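Local structure of putative carbohydrate-active enzyme (Uncultured organism, 5WH8) at residues V170-D175 / D202-T207; F238-A243 / G300-R305; I67-W72 / N119-D124. The protein is a glycoside hydrolase family 5 catalytic domain from a larger multi-modular cellulase and probably hydrolyses the O-glycosidic bonds of cellulose-like polysaccharides. One frame throughout, in Å; residues are numbered along the deposited sequence.

Contact 1: residues V170-D175 / D202-T207. With EDO (1,2-ethanediol), chain C.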
loop_
_atom_site.group_PDB
_atom_site.type_symbol
_atom_site.label_atom_id
_atom_site.label_comp_id
_atom_site.label_asym_id
_atom_site.label_seq_id
_atom_site.Cartn_x
_atom_site.Cartn_y
_atom_site.Cartn_z
ATOM N N VAL A 170 -15.228 -9.063 9.873
ATOM C CA VAL A 170 -14.281 -9.527 10.885
ATOM C C VAL A 170 -13.402 -8.365 11.347
ATOM O O VAL A 170 -13.091 -8.232 12.533
ATOM C CB VAL A 170 -13.420 -10.673 10.334
ATOM C CG1 VAL A 170 -12.288 -11.029 11.279
ATOM C CG2 VAL A 170 -14.292 -11.903 10.046
ATOM N N ILE A 171 -13.009 -7.520 10.405
ATOM C CA ILE A 171 -12.233 -6.332 10.747
ATOM C C ILE A 171 -13.086 -5.304 11.518
ATOM O O ILE A 171 -12.674 -4.781 12.551
ATOM C CB ILE A 171 -11.646 -5.686 9.460
ATOM C CG1 ILE A 171 -10.551 -6.595 8.886
ATOM C CG2 ILE A 171 -11.135 -4.260 9.744
ATOM C CD1 ILE A 171 -9.992 -6.090 7.533
ATOM N N ARG A 172 -14.283 -5.035 11.016
ATOM C CA ARG A 172 -15.093 -3.934 11.528
ATOM C C ARG A 172 -15.699 -4.240 12.900
ATOM O O ARG A 172 -16.018 -3.314 13.640
ATOM C CB ARG A 172 -16.187 -3.582 10.510
ATOM C CG ARG A 172 -15.646 -2.904 9.238
ATOM C CD ARG A 172 -15.275 -1.452 9.533
ATOM N NE ARG A 172 -14.371 -0.783 8.585
ATOM C CZ ARG A 172 -14.755 -0.111 7.509
ATOM N NH1 ARG A 172 -16.039 -0.060 7.150
ATOM N NH2 ARG A 172 -13.834 0.467 6.752
ATOM N N LYS A 173 -15.810 -5.510 13.270
ATOM C CA LYS A 173 -16.283 -5.816 14.629
ATOM C C LYS A 173 -15.248 -5.376 15.675
ATOM O O LYS A 173 -15.602 -5.093 16.819
ATOM C CB LYS A 173 -16.603 -7.302 14.785
ATOM C CG LYS A 173 -15.431 -8.220 14.930
ATOM C CD LYS A 173 -15.878 -9.604 15.349
ATOM C CE LYS A 173 -14.753 -10.605 15.253
ATOM N NZ LYS A 173 -13.765 -10.440 16.341
ATOM N N ASN A 174 -13.974 -5.321 15.280
ATOM C CA ASN A 174 -12.878 -4.886 16.159
ATOM C C ASN A 174 -12.469 -3.416 15.994
ATOM O O ASN A 174 -12.076 -2.752 16.969
ATOM C CB ASN A 174 -11.635 -5.735 15.916
ATOM C CG ASN A 174 -11.839 -7.195 16.245
ATOM O OD1 ASN A 174 -12.460 -7.538 17.258
ATOM N ND2 ASN A 174 -11.302 -8.068 15.401
ATOM N N ASP A 175 -12.526 -2.934 14.751
ATOM C CA ASP A 175 -11.948 -1.648 14.362
ATOM C C ASP A 175 -12.907 -0.952 13.387
ATOM O O ASP A 175 -12.806 -1.093 12.159
ATOM C CB ASP A 175 -10.566 -1.887 13.737
ATOM C CG ASP A 175 -9.776 -0.611 13.540
ATOM O OD1 ASP A 175 -10.355 0.481 13.733
ATOM O OD2 ASP A 175 -8.574 -0.708 13.189
ATOM N N ASP A 202 -18.765 1.689 4.716
ATOM C CA ASP A 202 -18.092 2.991 4.779
ATOM C C ASP A 202 -16.557 2.852 4.802
ATOM O O ASP A 202 -16.022 1.806 5.185
ATOM C CB ASP A 202 -18.509 3.769 6.043
ATOM C CG ASP A 202 -19.994 4.064 6.110
ATOM O OD1 ASP A 202 -20.615 4.335 5.058
ATOM O OD2 ASP A 202 -20.535 4.049 7.242
ATOM N N ASN A 203 -15.867 3.944 4.468
ATOM C CA ASN A 203 -14.399 4.039 4.579
ATOM C C ASN A 203 -13.722 2.897 3.829
ATOM O O ASN A 203 -12.832 2.227 4.356
ATOM C CB ASN A 203 -13.957 4.071 6.050
ATOM C CG ASN A 203 -14.137 5.423 6.675
ATOM O OD1 ASN A 203 -13.991 6.451 6.013
ATOM N ND2 ASN A 203 -14.492 5.439 7.953
ATOM N N VAL A 204 -14.145 2.707 2.583
ATOM C CA VAL A 204 -13.528 1.732 1.685
ATOM C C VAL A 204 -12.969 2.435 0.448
ATOM O O VAL A 204 -13.620 3.301 -0.156
ATOM C CB VAL A 204 -14.528 0.621 1.248
ATOM C CG1 VAL A 204 -13.926 -0.297 0.186
ATOM C CG2 VAL A 204 -14.964 -0.192 2.456
ATOM N N MET A 205 -11.749 2.046 0.079
ATOM C CA MET A 205 -11.105 2.489 -1.153
ATOM C C MET A 205 -10.782 1.259 -2.005
ATOM O O MET A 205 -10.789 0.142 -1.494
ATOM C CB MET A 205 -9.818 3.293 -0.858
ATOM C CG MET A 205 -10.089 4.493 0.054
ATOM S SD MET A 205 -8.605 5.457 0.442
ATOM C CE MET A 205 -8.394 6.344 -1.086
ATOM N N TYR A 206 -10.524 1.472 -3.297
ATOM C CA TYR A 206 -10.317 0.402 -4.266
ATOM C C TYR A 206 -8.923 0.526 -4.885
ATOM O O TYR A 206 -8.462 1.618 -5.248
ATOM C CB TYR A 206 -11.411 0.447 -5.349
ATOM C CG TYR A 206 -12.779 0.149 -4.782
ATOM C CD1 TYR A 206 -13.514 1.147 -4.142
ATOM C CD2 TYR A 206 -13.313 -1.128 -4.837
ATOM C CE1 TYR A 206 -14.764 0.868 -3.587
ATOM C CE2 TYR A 206 -14.579 -1.401 -4.291
ATOM C CZ TYR A 206 -15.263 -0.404 -3.653
ATOM O OH TYR A 206 -16.520 -0.673 -3.113
ATOM N N THR A 207 -8.252 -0.615 -4.972
ATOM C CA THR A 207 -6.885 -0.680 -5.469
ATOM C C THR A 207 -6.765 -0.537 -6.983
ATOM O O THR A 207 -7.465 -1.214 -7.748
ATOM C CB THR A 207 -6.283 -2.003 -5.075
ATOM O OG1 THR A 207 -6.518 -2.221 -3.689
ATOM C CG2 THR A 207 -4.800 -2.066 -5.365
HETATM C C1 EDO C . -16.532 5.733 -2.161
HETATM O O1 EDO C . -16.131 6.274 -0.896
HETATM C C2 EDO C . -16.088 4.280 -2.233
HETATM O O2 EDO C . -14.693 4.206 -2.562
#
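The guanidinium group of R172 meets the carbonyl oxygen of D202, the first residue of 202-207. NH1 of R172 gives its N-H to O of D202 at 2.7 Å, with the acceptor close to the guanidinium plane and an N-H...O angle of 149°. NH2 adds a weak bond to the same oxygen, so two nitrogens share one carbonyl. The D202 carboxylate does not join in: its OD2 lies 6.1 Å from NH1 of R172, and any attraction would be long-range. At N203 the backbone takes a left-handed helical conformation, which asparagine tolerates better than most residues. Its O accepts a second weak bond, from NH2 of R172 at 3.1 Å, while its CB sits 3.7 Å from that nitrogen. The N203 amide is engaged elsewhere, OD1 accepting from the backbone N of V16. V204 then starts the strand, bringing CG2 to 4.5 Å from NH2 of R172, a marginal approach. Its O binds O2 of an ethanediol at 2.8 Å, and the same diol oxygen lies at the ring edge of Y206. Arginine suits its place because a bend at chi2 (-75°), followed by an extended reach, carries a multiply donating head to successive carbonyls; NH2 also bonds to K178 O. R172 thus reaches out from the C-terminal part of helix 157-172, brushes I180 of strand 180-182 and reaches the loop entering strand 204-211, joining the fourth barrel helix to the start of the sixth strand.

Contact 2: residues F238-A243 / G300-R305; sequences FGTTQA and GQYIKR. With EDO (1,2-ethanediol), chain E; EDO (1,2-ethanediol), chain L.
This contact belongs to the TIM barrel of a family 5 glycoside hydrolase, where the C-terminal end of the seventh strand, 233-239, meets helix 298-307, which packs outside the barrel after the eighth strand. The helix presents CD1 of I303, a methyl set 3.9 Å from both CZ and CE2 of F238 and oblique to its ring; the two side chains approach from opposite directions. With CG between its backbone N and carbonyl carbon (chi1 76°), F238 brings its ring nearer to the helix than the direction of its CB bond would suggest; the ring also packs on C254 and M258 of helix 251-263. T240 supplies the second patch. Its CG2 touches CD1 of I303 at 4.1 Å and lies equally far from CD2 of Y302, past which it slides. With chi1 at 58° this methyl is anti to the carbonyl carbon, while OG1 turns to S299 OG. Threonine therefore fits both needs, one branch apolar and the other hydrogen-bonded. Y302 is likewise divided: its ring stacks on F251 and its OH bonds to N255. Across 238-243 and 300-305 the chemistry is methyl against ring and methyl against methyl, so cohesion comes from dispersion and exclusion of water, and shape, more than bond direction, sets how strand end and helix fit.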
loop_
_atom_site.group_PDB
_atom_site.type_symbol
_atom_site.label_atom_id
_atom_site.label_comp_id
_atom_site.label_asym_id
_atom_site.label_seq_id
_atom_site.Cartn_x
_atom_site.Cartn_y
_atom_site.Cartn_z
ATOM N N PHE A 238 2.880 0.676 -7.705
ATOM C CA PHE A 238 3.187 0.904 -9.105
ATOM C C PHE A 238 4.690 0.804 -9.311
ATOM O O PHE A 238 5.474 0.955 -8.370
ATOM C CB PHE A 238 2.701 2.280 -9.595
ATOM C CG PHE A 238 3.592 3.412 -9.124
ATOM C CD1 PHE A 238 3.415 3.932 -7.851
ATOM C CD2 PHE A 238 4.610 3.935 -9.916
ATOM C CE1 PHE A 238 4.231 4.937 -7.367
ATOM C CE2 PHE A 238 5.447 4.921 -9.423
ATOM C CZ PHE A 238 5.233 5.442 -8.154
ATOM N N GLY A 239 5.072 0.604 -10.565
ATOM C CA GLY A 239 6.477 0.536 -10.940
ATOM C C GLY A 239 6.815 1.393 -12.138
ATOM O O GLY A 239 5.948 1.828 -12.907
ATOM N N THR A 240 8.111 1.620 -12.304
ATOM C CA THR A 240 8.643 2.407 -13.408
ATOM C C THR A 240 9.047 1.524 -14.589
ATOM O O THR A 240 9.531 2.013 -15.600
ATOM C CB THR A 240 9.871 3.197 -12.946
ATOM O OG1 THR A 240 10.829 2.253 -12.442
ATOM C CG2 THR A 240 9.518 4.190 -11.864
ATOM N N THR A 241 8.897 0.222 -14.410
ATOM C CA THR A 241 9.285 -0.797 -15.378
ATOM C C THR A 241 8.041 -1.416 -16.020
ATOM O O THR A 241 6.901 -1.028 -15.718
ATOM C CB THR A 241 10.090 -1.898 -14.674
ATOM O OG1 THR A 241 9.271 -2.425 -13.621
ATOM C CG2 THR A 241 11.377 -1.365 -14.100
ATOM N N GLN A 242 8.244 -2.392 -16.902
ATOM C CA GLN A 242 7.181 -3.321 -17.228
ATOM C C GLN A 242 6.751 -4.110 -15.971
ATOM O O GLN A 242 7.458 -4.148 -14.946
ATOM C CB GLN A 242 7.630 -4.277 -18.340
ATOM C CG GLN A 242 7.922 -3.566 -19.662
ATOM C CD GLN A 242 8.251 -4.525 -20.772
ATOM O OE1 GLN A 242 9.366 -4.496 -21.335
ATOM N NE2 GLN A 242 7.310 -5.369 -21.117
ATOM N N ALA A 243 5.590 -4.749 -16.062
ATOM C CA ALA A 243 4.983 -5.397 -14.906
ATOM C C ALA A 243 5.792 -6.514 -14.221
ATOM O O ALA A 243 5.518 -6.849 -13.071
ATOM C CB ALA A 243 3.615 -5.933 -15.306
ATOM N N GLY A 300 15.173 4.335 -8.157
ATOM C CA GLY A 300 15.106 4.941 -6.836
ATOM C C GLY A 300 15.411 6.445 -6.836
ATOM O O GLY A 300 14.825 7.239 -6.082
ATOM N N GLN A 301 16.344 6.853 -7.690
ATOM C CA GLN A 301 16.690 8.269 -7.813
ATOM C C GLN A 301 15.481 9.069 -8.312
ATOM O O GLN A 301 15.164 10.131 -7.786
ATOM C CB GLN A 301 17.908 8.425 -8.738
ATOM C CG GLN A 301 18.328 9.849 -8.998
ATOM C CD GLN A 301 19.605 9.906 -9.826
ATOM O OE1 GLN A 301 20.665 10.336 -9.346
ATOM N NE2 GLN A 301 19.516 9.448 -11.070
ATOM N N TYR A 302 14.800 8.521 -9.313
ATOM C CA TYR A 302 13.630 9.155 -9.905
ATOM C C TYR A 302 12.499 9.262 -8.884
ATOM O O TYR A 302 11.910 10.332 -8.714
ATOM C CB TYR A 302 13.180 8.361 -11.141
ATOM C CG TYR A 302 11.802 8.718 -11.683
ATOM C CD1 TYR A 302 11.643 9.706 -12.637
ATOM C CD2 TYR A 302 10.682 8.035 -11.261
ATOM C CE1 TYR A 302 10.390 10.009 -13.149
ATOM C CE2 TYR A 302 9.418 8.336 -11.756
ATOM C CZ TYR A 302 9.281 9.328 -12.687
ATOM O OH TYR A 302 8.008 9.598 -13.145
ATOM N N ILE A 303 12.230 8.175 -8.159
ATOM C CA ILE A 303 11.174 8.184 -7.149
ATOM C C ILE A 303 11.510 9.087 -5.958
ATOM O O ILE A 303 10.665 9.850 -5.500
ATOM C CB ILE A 303 10.875 6.715 -6.676
ATOM C CG1 ILE A 303 10.376 5.870 -7.853
ATOM C CG2 ILE A 303 9.904 6.705 -5.478
ATOM C CD1 ILE A 303 8.998 6.285 -8.412
ATOM N N LYS A 304 12.743 9.038 -5.465
ATOM C CA LYS A 304 13.158 9.919 -4.387
ATOM C C LYS A 304 13.013 11.389 -4.777
ATOM O O LYS A 304 12.617 12.223 -3.956
ATOM C CB LYS A 304 14.616 9.603 -3.993
ATOM C CG LYS A 304 15.057 10.255 -2.724
ATOM C CD LYS A 304 16.424 9.723 -2.258
ATOM C CE LYS A 304 16.964 10.682 -1.256
ATOM N NZ LYS A 304 18.279 10.253 -0.757
ATOM N N ARG A 305 13.295 11.706 -6.038
ATOM C CA ARG A 305 13.085 13.063 -6.528
ATOM C C ARG A 305 11.590 13.449 -6.537
ATOM O O ARG A 305 11.244 14.573 -6.142
ATOM C CB ARG A 305 13.697 13.209 -7.921
ATOM C CG ARG A 305 13.744 14.622 -8.432
ATOM C CD ARG A 305 14.842 14.785 -9.472
ATOM N NE ARG A 305 14.848 16.149 -9.977
ATOM C CZ ARG A 305 15.723 16.625 -10.853
ATOM N NH1 ARG A 305 16.683 15.844 -11.339
ATOM N NH2 ARG A 305 15.633 17.891 -11.241
HETATM C C1 EDO E . 21.935 5.423 -10.448
HETATM O O1 EDO E . 23.262 5.707 -10.905
HETATM C C2 EDO E . 21.686 6.190 -9.158
HETATM O O2 EDO E . 21.890 7.579 -9.396
HETATM C C1 EDO L . 5.418 -6.760 -8.601
HETATM O O1 EDO L . 6.302 -6.777 -9.739
HETATM C C2 EDO L . 5.008 -8.197 -8.320
HETATM O O2 EDO L . 3.626 -8.221 -7.892
#

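Contact 3: residues I67-W72 / N119-D124; sequences IYTHEW and NYTLDD
T121 pushes its methyl, CG2, against the pair formed by T69 and H70. The closer approach is to the imidazole, with CE1 of H70 4.0 Å from CG2 of T121. The methyl stands oblique to the ring, and the two side chains cross at a slant. OG1 of T69 follows at 4.2 Å from CG2 of T121.

The imidazole is held from its own side. OG1 of T69 and ND1 of H70 are 2.7 Å apart in a hydrogen bond whose donor could be either, and the hydroxyl lies at the ring edge, in its plane. This bond limits rotation of the ring about chi2 (71°). H70 carries its CG beside the backbone N (chi1 -70°), which turns the end of the side chain nearer to 119-124 than its CB bond alone suggests. Histidine suits the place by offering an edge nitrogen to T69 and a carbon to the methyl.

T121 splits its two branches. At chi1 73° its CG2 is anti to the carbonyl carbon and faces H70, whereas OG1, tucked between backbone N and carbonyl carbon, bonds to P118 O and to W108 NE1. Since a carbonyl can only accept and the indole N-H can only donate, this buried hydroxyl is used both ways. T121 is the N-cap residue of helix 122-135, yet its side chain makes no capping bond, consistent with OG1 being occupied by those partners.

T69 and H70 follow strand 62-68, the second of the barrel. Both pack on S115, and T69 also on W108 of the third strand, 103-109, while T121 opens helix 122-135, the helix that follows that strand.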
loop_
_atom_site.group_PDB
_atom_site.type_symbol
_atom_site.label_atom_id
_atom_site.label_comp_id
_atom_site.label_asym_id
_atom_site.label_seq_id
_atom_site.Cartn_x
_atom_site.Cartn_y
_atom_site.Cartn_z
ATOM N N ILE A 67 2.937 -8.567 2.709
ATOM C CA ILE A 67 2.964 -9.841 3.418
ATOM C C ILE A 67 2.525 -10.942 2.451
ATOM O O ILE A 67 1.340 -11.201 2.293
ATOM C CB ILE A 67 2.054 -9.773 4.654
ATOM C CG1 ILE A 67 2.536 -8.667 5.596
ATOM C CG2 ILE A 67 2.025 -11.105 5.404
ATOM C CD1 ILE A 67 1.421 -7.982 6.297
ATOM N N TYR A 68 3.485 -11.524 1.737
ATOM C CA TYR A 68 3.149 -12.560 0.765
ATOM C C TYR A 68 2.435 -13.694 1.465
ATOM O O TYR A 68 2.841 -14.070 2.566
ATOM C CB TYR A 68 4.390 -13.114 0.081
ATOM C CG TYR A 68 4.842 -12.351 -1.144
ATOM C CD1 TYR A 68 5.439 -11.106 -1.024
ATOM C CD2 TYR A 68 4.714 -12.905 -2.412
ATOM C CE1 TYR A 68 5.888 -10.425 -2.138
ATOM C CE2 TYR A 68 5.148 -12.226 -3.527
ATOM C CZ TYR A 68 5.741 -10.994 -3.382
ATOM O OH TYR A 68 6.194 -10.322 -4.509
ATOM N N THR A 69 1.390 -14.236 0.845
ATOM C CA THR A 69 0.680 -15.351 1.448
ATOM C C THR A 69 1.335 -16.658 1.020
ATOM O O THR A 69 1.416 -17.613 1.801
ATOM C CB THR A 69 -0.816 -15.343 1.069
ATOM O OG1 THR A 69 -0.966 -15.549 -0.338
ATOM C CG2 THR A 69 -1.476 -14.038 1.467
ATOM N N HIS A 70 1.862 -16.664 -0.208
ATOM C CA HIS A 70 2.449 -17.842 -0.836
ATOM C C HIS A 70 3.846 -17.567 -1.405
ATOM O O HIS A 70 4.402 -16.490 -1.194
ATOM C CB HIS A 70 1.508 -18.343 -1.927
ATOM C CG HIS A 70 0.251 -18.938 -1.379
ATOM N ND1 HIS A 70 -0.736 -18.177 -0.784
ATOM C CD2 HIS A 70 -0.169 -20.221 -1.312
ATOM C CE1 HIS A 70 -1.713 -18.970 -0.380
ATOM N NE2 HIS A 70 -1.397 -20.214 -0.693
ATOM N N GLU A 71 4.390 -18.551 -2.125
ATOM C CA GLU A 71 5.804 -18.623 -2.505
ATOM C C GLU A 71 6.671 -18.821 -1.270
ATOM O O GLU A 71 6.169 -18.795 -0.127
ATOM C CB GLU A 71 6.243 -17.385 -3.297
ATOM C CG GLU A 71 5.340 -17.152 -4.510
ATOM C CD GLU A 71 5.772 -15.997 -5.403
ATOM O OE1 GLU A 71 6.939 -15.979 -5.862
ATOM O OE2 GLU A 71 4.925 -15.109 -5.659
ATOM N N TRP A 72 7.962 -19.049 -1.484
ATOM C CA TRP A 72 8.809 -19.466 -0.376
ATOM C C TRP A 72 8.695 -18.470 0.776
ATOM O O TRP A 72 8.849 -17.269 0.583
ATOM C CB TRP A 72 10.287 -19.604 -0.775
ATOM C CG TRP A 72 11.048 -20.108 0.425
ATOM C CD1 TRP A 72 11.218 -21.414 0.804
ATOM C CD2 TRP A 72 11.667 -19.308 1.444
ATOM N NE1 TRP A 72 11.912 -21.470 1.997
ATOM C CE2 TRP A 72 12.200 -20.195 2.407
ATOM C CE3 TRP A 72 11.816 -17.927 1.641
ATOM C CZ2 TRP A 72 12.877 -19.747 3.540
ATOM C CZ3 TRP A 72 12.487 -17.482 2.769
ATOM C CH2 TRP A 72 13.006 -18.388 3.708
ATOM N N ASN A 119 -10.314 -15.761 -2.005
ATOM C CA ASN A 119 -11.118 -16.694 -1.226
ATOM C C ASN A 119 -10.344 -17.941 -0.822
ATOM O O ASN A 119 -10.619 -18.534 0.233
ATOM C CB ASN A 119 -12.374 -17.092 -1.998
ATOM C CG ASN A 119 -13.325 -15.946 -2.149
ATOM O OD1 ASN A 119 -13.972 -15.540 -1.185
ATOM N ND2 ASN A 119 -13.423 -15.408 -3.362
ATOM N N TYR A 120 -9.360 -18.326 -1.634
ATOM C CA TYR A 120 -8.620 -19.548 -1.363
ATOM C C TYR A 120 -7.564 -19.351 -0.278
ATOM O O TYR A 120 -6.821 -20.294 0.031
ATOM C CB TYR A 120 -7.981 -20.071 -2.653
ATOM C CG TYR A 120 -8.982 -20.484 -3.709
ATOM C CD1 TYR A 120 -10.344 -20.651 -3.410
ATOM C CD2 TYR A 120 -8.574 -20.708 -5.014
ATOM C CE1 TYR A 120 -11.253 -21.025 -4.397
ATOM C CE2 TYR A 120 -9.480 -21.090 -5.995
ATOM C CZ TYR A 120 -10.806 -21.238 -5.683
ATOM O OH TYR A 120 -11.704 -21.615 -6.675
ATOM N N THR A 121 -7.505 -18.141 0.299
ATOM C CA THR A 121 -6.646 -17.880 1.453
ATOM C C THR A 121 -7.427 -17.641 2.756
ATOM O O THR A 121 -6.809 -17.333 3.782
ATOM C CB THR A 121 -5.735 -16.642 1.231
ATOM O OG1 THR A 121 -6.518 -15.438 1.315
ATOM C CG2 THR A 121 -5.032 -16.722 -0.110
ATOM N N LEU A 122 -8.750 -17.835 2.740
ATOM C CA LEU A 122 -9.592 -17.432 3.871
ATOM C C LEU A 122 -9.322 -18.185 5.174
ATOM O O LEU A 122 -9.529 -17.613 6.256
ATOM C CB LEU A 122 -11.084 -17.575 3.514
ATOM C CG LEU A 122 -11.664 -16.398 2.736
ATOM C CD1 LEU A 122 -13.018 -16.738 2.135
ATOM C CD2 LEU A 122 -11.785 -15.185 3.626
ATOM N N ASP A 123 -8.883 -19.442 5.092
ATOM C CA ASP A 123 -8.583 -20.194 6.315
ATOM C C ASP A 123 -7.522 -19.486 7.155
ATOM O O ASP A 123 -7.510 -19.638 8.378
ATOM C CB ASP A 123 -8.111 -21.616 6.004
ATOM C CG ASP A 123 -9.217 -22.508 5.476
ATOM O OD1 ASP A 123 -10.404 -22.230 5.751
ATOM O OD2 ASP A 123 -8.885 -23.508 4.810
ATOM N N ASP A 124 -6.616 -18.742 6.505
ATOM C CA ASP A 124 -5.623 -17.927 7.212
ATOM C C ASP A 124 -5.972 -16.438 7.252
ATOM O O ASP A 124 -5.619 -15.746 8.212
ATOM C CB ASP A 124 -4.246 -18.111 6.572
ATOM C CG ASP A 124 -3.693 -19.474 6.823
ATOM O OD1 ASP A 124 -3.678 -19.883 8.009
ATOM O OD2 ASP A 124 -3.362 -20.151 5.843
#

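From the N terminus, the chain meets contact 3 first: it closes a loop of 46 residues running from the end of the second strand through helix 83-100 and the third strand to the start of helix 122-135. Contact 1 follows, closing a shorter excursion of 26 residues around the fifth strand, and contact 2 comes last, spanning 56 residues through the eighth strand. The three loops are in series; none nests or crosses. All reach the same eight-stranded barrel: contacts 2 and 3 at C-terminal strand ends, contact 1 at an N-terminal one. Contacts 1 and 2 use neighbouring strands, yet their centres are 29 Å apart.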